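Local coordinates for Thiol:disulfide interchange protein (PDB 6DXN) that probably acts as a periplasmic thiol-disulfide oxidoreductase of the DsbA type, exchanging disulfides with proteins through a thioredoxin-like redox centre, at residues Val26-Phe31 / Glu60-Ser65. Sequence-based numbering, arbitrary orientation.
Sequences VEFFSF and EKYHVS
Lys61 NZ, the end of a buried lysine side chain, is held by several partners. Glu27 OE1 forms a long salt bridge to it at 3.6 Å, a water joins Glu27 OE2 to the same ammonium group, and the carboxylates of Asp46 and Glu91 pair with it from beyond the two strands. Glu27 and Lys61 run side by side; the glutamate keeps CG anti to its backbone N (chi1 170°), while the lysine bends at chi3 (67°), which brings CE over a face of the Phe29 ring. NZ stands 4.6 Å from the centroid of that ring, close to its normal, so a cation-pi contact supplements the carboxylates. The opposite face of Phe29 receives the edge of His63, whose CD2 approaches Phe29 CE2 to 3.5 Å in an edge-to-face pair.

This is the parallel pairing of strands 25-29 and 60-63 in the thioredoxin fold of a DsbA, linked through helices 34-41 and 45-52 as a beta-alpha-beta crossover. Phe29 also touches Cys36, which places this pairing beside the CxxC motif, the probable redox centre. Four backbone bonds knit the strands, from Glu27 N to Glu60 O through to Val64 N to Phe29 O. Beyond them, Phe31 N donates to His63 NE2 at 3.0 Å, lying almost in the imidazole plane, and Thr75 bonds ND1; with both ring nitrogens engaged, the rotation of the imidazole is probably fixed.

On the other face of the sheet, Val26 CG2 sits 3.8 Å from the centroid of the Tyr62 ring as a CH-pi contact. Phe28 CE1 comes to the edge of that same ring, and helix 131-146 packs Leu143 against both Phe28 and Tyr62.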
ATOM      1  N   VAL A  26       5.340   5.012   2.361  1.00 16.14           N
ATOM      2  CA  VAL A  26       4.327   4.582   1.421  1.00 16.76           C
ATOM      3  C   VAL A  26       4.733   3.216   0.850  1.00 16.87           C
ATOM      4  O   VAL A  26       5.923   2.953   0.596  1.00 18.64           O
ATOM      5  CB  VAL A  26       4.083   5.643   0.324  1.00 16.25           C
ATOM      6  CG1 VAL A  26       5.320   5.907  -0.522  1.00 15.63           C
ATOM      7  CG2 VAL A  26       2.906   5.278  -0.574  1.00 17.11           C
ATOM      8  N   GLU A  27       3.724   2.348   0.721  1.00 14.60           N
ATOM      9  CA  GLU A  27       3.818   1.022   0.128  1.00 15.00           C
ATOM     10  C   GLU A  27       2.955   1.040  -1.132  1.00 13.88           C
ATOM     11  O   GLU A  27       1.735   1.178  -1.038  1.00 13.80           O
ATOM     12  CB  GLU A  27       3.338  -0.062   1.106  1.00 14.64           C
ATOM     13  CG  GLU A  27       3.175  -1.455   0.492  1.00 15.30           C
ATOM     14  CD  GLU A  27       2.539  -2.489   1.415  1.00 14.90           C
ATOM     15  OE1 GLU A  27       2.041  -2.092   2.492  1.00 14.89           O
ATOM     16  OE2 GLU A  27       2.546  -3.688   1.070  1.00 13.80           O
ATOM     17  N   PHE A  28       3.599   0.942  -2.296  1.00 13.18           N
ATOM     18  CA  PHE A  28       2.848   0.854  -3.536  1.00 14.17           C
ATOM     19  C   PHE A  28       2.415  -0.608  -3.676  1.00 13.96           C
ATOM     20  O   PHE A  28       3.212  -1.514  -3.478  1.00 12.79           O
ATOM     21  CB  PHE A  28       3.657   1.392  -4.720  1.00 14.45           C
ATOM     22  CG  PHE A  28       3.904   2.885  -4.693  1.00 14.65           C
ATOM     23  CD1 PHE A  28       2.937   3.774  -5.137  1.00 16.23           C
ATOM     24  CD2 PHE A  28       5.119   3.398  -4.269  1.00 16.44           C
ATOM     25  CE1 PHE A  28       3.167   5.142  -5.129  1.00 16.70           C
ATOM     26  CE2 PHE A  28       5.351   4.767  -4.264  1.00 17.25           C
ATOM     27  CZ  PHE A  28       4.374   5.634  -4.690  1.00 16.45           C
ATOM     28  N   PHE A  29       1.136  -0.823  -3.985  1.00 14.46           N
ATOM     29  CA  PHE A  29       0.654  -2.173  -4.067  1.00 15.18           C
ATOM     30  C   PHE A  29      -0.439  -2.289  -5.135  1.00 14.42           C
ATOM     31  O   PHE A  29      -0.920  -1.296  -5.676  1.00 14.46           O
ATOM     32  CB  PHE A  29       0.104  -2.598  -2.700  1.00 15.62           C
ATOM     33  CG  PHE A  29      -1.280  -2.085  -2.401  1.00 15.61           C
ATOM     34  CD1 PHE A  29      -1.487  -0.778  -1.982  1.00 15.61           C
ATOM     35  CD2 PHE A  29      -2.382  -2.912  -2.555  1.00 15.66           C
ATOM     36  CE1 PHE A  29      -2.767  -0.313  -1.725  1.00 14.79           C
ATOM     37  CE2 PHE A  29      -3.660  -2.449  -2.290  1.00 15.15           C
ATOM     38  CZ  PHE A  29      -3.849  -1.150  -1.872  1.00 14.98           C
ATOM     39  N   SER A  30      -0.809  -3.539  -5.414  1.00 13.83           N
ATOM     40  CA  SER A  30      -1.861  -3.854  -6.339  1.00 14.95           C
ATOM     41  C   SER A  30      -2.672  -5.001  -5.741  1.00 15.51           C
ATOM     42  O   SER A  30      -2.102  -5.974  -5.230  1.00 13.79           O
ATOM     43  CB  SER A  30      -1.319  -4.210  -7.700  1.00 14.90           C
ATOM     44  OG  SER A  30      -2.362  -4.639  -8.546  1.00 16.06           O
ATOM     45  N   PHE A  31      -3.999  -4.873  -5.794  1.00 14.78           N
ATOM     46  CA  PHE A  31      -4.829  -5.926  -5.272  1.00 15.55           C
ATOM     47  C   PHE A  31      -4.678  -7.204  -6.115  1.00 14.96           C
ATOM     48  O   PHE A  31      -5.148  -8.234  -5.699  1.00 16.73           O
ATOM     49  CB  PHE A  31      -6.290  -5.490  -5.180  1.00 14.83           C
ATOM     50  CG  PHE A  31      -6.618  -4.585  -4.024  1.00 14.08           C
ATOM     51  CD1 PHE A  31      -6.726  -5.102  -2.743  1.00 14.47           C
ATOM     52  CD2 PHE A  31      -6.862  -3.233  -4.214  1.00 13.30           C
ATOM     53  CE1 PHE A  31      -7.053  -4.283  -1.676  1.00 14.44           C
ATOM     54  CE2 PHE A  31      -7.187  -2.416  -3.145  1.00 12.98           C
ATOM     55  CZ  PHE A  31      -7.268  -2.936  -1.877  1.00 13.16           C
ATOM     56  N   GLU A  60       1.223   4.595   4.612  1.00 20.22           N
ATOM     57  CA  GLU A  60       0.281   4.965   3.560  1.00 21.44           C
ATOM     58  C   GLU A  60       0.356   3.907   2.457  1.00 19.27           C
ATOM     59  O   GLU A  60       1.428   3.494   2.037  1.00 18.31           O
ATOM     60  CB  GLU A  60       0.543   6.381   3.048  1.00 24.20           C
ATOM     61  CG  GLU A  60       0.091   7.453   4.029  1.00 27.20           C
ATOM     62  CD  GLU A  60       0.098   8.869   3.480  1.00 28.64           C
ATOM     63  OE1 GLU A  60       0.765   9.103   2.457  1.00 34.00           O
ATOM     64  OE2 GLU A  60      -0.585   9.734   4.068  1.00 31.51           O
ATOM     65  N   LYS A  61      -0.813   3.438   2.032  1.00 17.34           N
ATOM     66  CA  LYS A  61      -0.859   2.447   0.984  1.00 16.34           C
ATOM     67  C   LYS A  61      -1.470   3.102  -0.251  1.00 15.15           C
ATOM     68  O   LYS A  61      -2.596   3.592  -0.216  1.00 16.68           O
ATOM     69  CB  LYS A  61      -1.594   1.190   1.458  1.00 15.76           C
ATOM     70  CG  LYS A  61      -0.879   0.441   2.569  1.00 15.82           C
ATOM     71  CD  LYS A  61      -1.343  -0.970   2.790  1.00 15.18           C
ATOM     72  CE  LYS A  61      -1.011  -1.880   1.625  1.00 14.97           C
ATOM     73  NZ  LYS A  61      -1.354  -3.286   1.932  1.00 15.39           N
ATOM     74  N   TYR A  62      -0.679   3.130  -1.322  1.00 15.20           N
ATOM     75  CA  TYR A  62      -1.068   3.713  -2.594  1.00 15.80           C
ATOM     76  C   TYR A  62      -1.266   2.587  -3.614  1.00 15.32           C
ATOM     77  O   TYR A  62      -0.350   1.820  -3.890  1.00 15.60           O
ATOM     78  CB  TYR A  62      -0.018   4.747  -2.995  1.00 15.77           C
ATOM     79  CG  TYR A  62      -0.115   6.075  -2.285  1.00 16.43           C
ATOM     80  CD1 TYR A  62      -0.799   6.228  -1.086  1.00 16.93           C
ATOM     81  CD2 TYR A  62       0.605   7.162  -2.746  1.00 16.04           C
ATOM     82  CE1 TYR A  62      -0.861   7.454  -0.436  1.00 17.27           C
ATOM     83  CE2 TYR A  62       0.557   8.385  -2.106  1.00 17.13           C
ATOM     84  CZ  TYR A  62      -0.169   8.535  -0.943  1.00 17.73           C
ATOM     85  OH  TYR A  62      -0.192   9.757  -0.324  1.00 19.59           O
ATOM     86  N   HIS A  63      -2.484   2.505  -4.159  1.00 14.51           N
ATOM     87  CA  HIS A  63      -2.819   1.484  -5.136  1.00 14.70           C
ATOM     88  C   HIS A  63      -2.310   1.898  -6.528  1.00 14.39           C
ATOM     89  O   HIS A  63      -2.383   3.051  -6.885  1.00 14.83           O
ATOM     90  CB  HIS A  63      -4.322   1.182  -5.090  1.00 14.07           C
ATOM     91  CG  HIS A  63      -4.644  -0.057  -5.841  1.00 14.75           C
ATOM     92  ND1 HIS A  63      -5.216  -0.035  -7.087  1.00 14.61           N
ATOM     93  CD2 HIS A  63      -4.373  -1.354  -5.568  1.00 15.59           C
ATOM     94  CE1 HIS A  63      -5.331  -1.267  -7.531  1.00 15.35           C
ATOM     95  NE2 HIS A  63      -4.809  -2.090  -6.631  1.00 14.58           N
ATOM     96  N   VAL A  64      -1.802   0.922  -7.296  1.00 16.00           N
ATOM     97  CA  VAL A  64      -1.242   1.126  -8.660  1.00 16.85           C
ATOM     98  C   VAL A  64      -2.350   0.927  -9.709  1.00 18.50           C
ATOM     99  O   VAL A  64      -2.745  -0.207 -10.005  1.00 18.85           O
ATOM    100  CB  VAL A  64      -0.053   0.175  -8.904  1.00 17.11           C
ATOM    101  CG1 VAL A  64       0.463   0.241 -10.337  1.00 17.21           C
ATOM    102  CG2 VAL A  64       1.083   0.425  -7.919  1.00 16.53           C
ATOM    103  N   SER A  65      -2.799   2.038 -10.308  1.00 19.73           N
ATOM    104  CA  SER A  65      -3.905   2.057 -11.292  1.00 21.74           C
ATOM    105  C   SER A  65      -3.522   1.415 -12.634  1.00 22.29           C
ATOM    106  O   SER A  65      -4.383   0.839 -13.301  1.00 22.57           O
ATOM    107  CB  SER A  65      -4.389   3.467 -11.540  1.00 22.73           C
ATOM    108  OG  SER A  65      -5.060   3.999 -10.412  1.00 24.02           O
TER
HETATM  109  O   HOH W   1       0.315  -5.001  -0.161  1.00  6.91           O
HETATM  110  O   HOH W   2      -3.958  -2.508 -10.023  1.00 14.91           O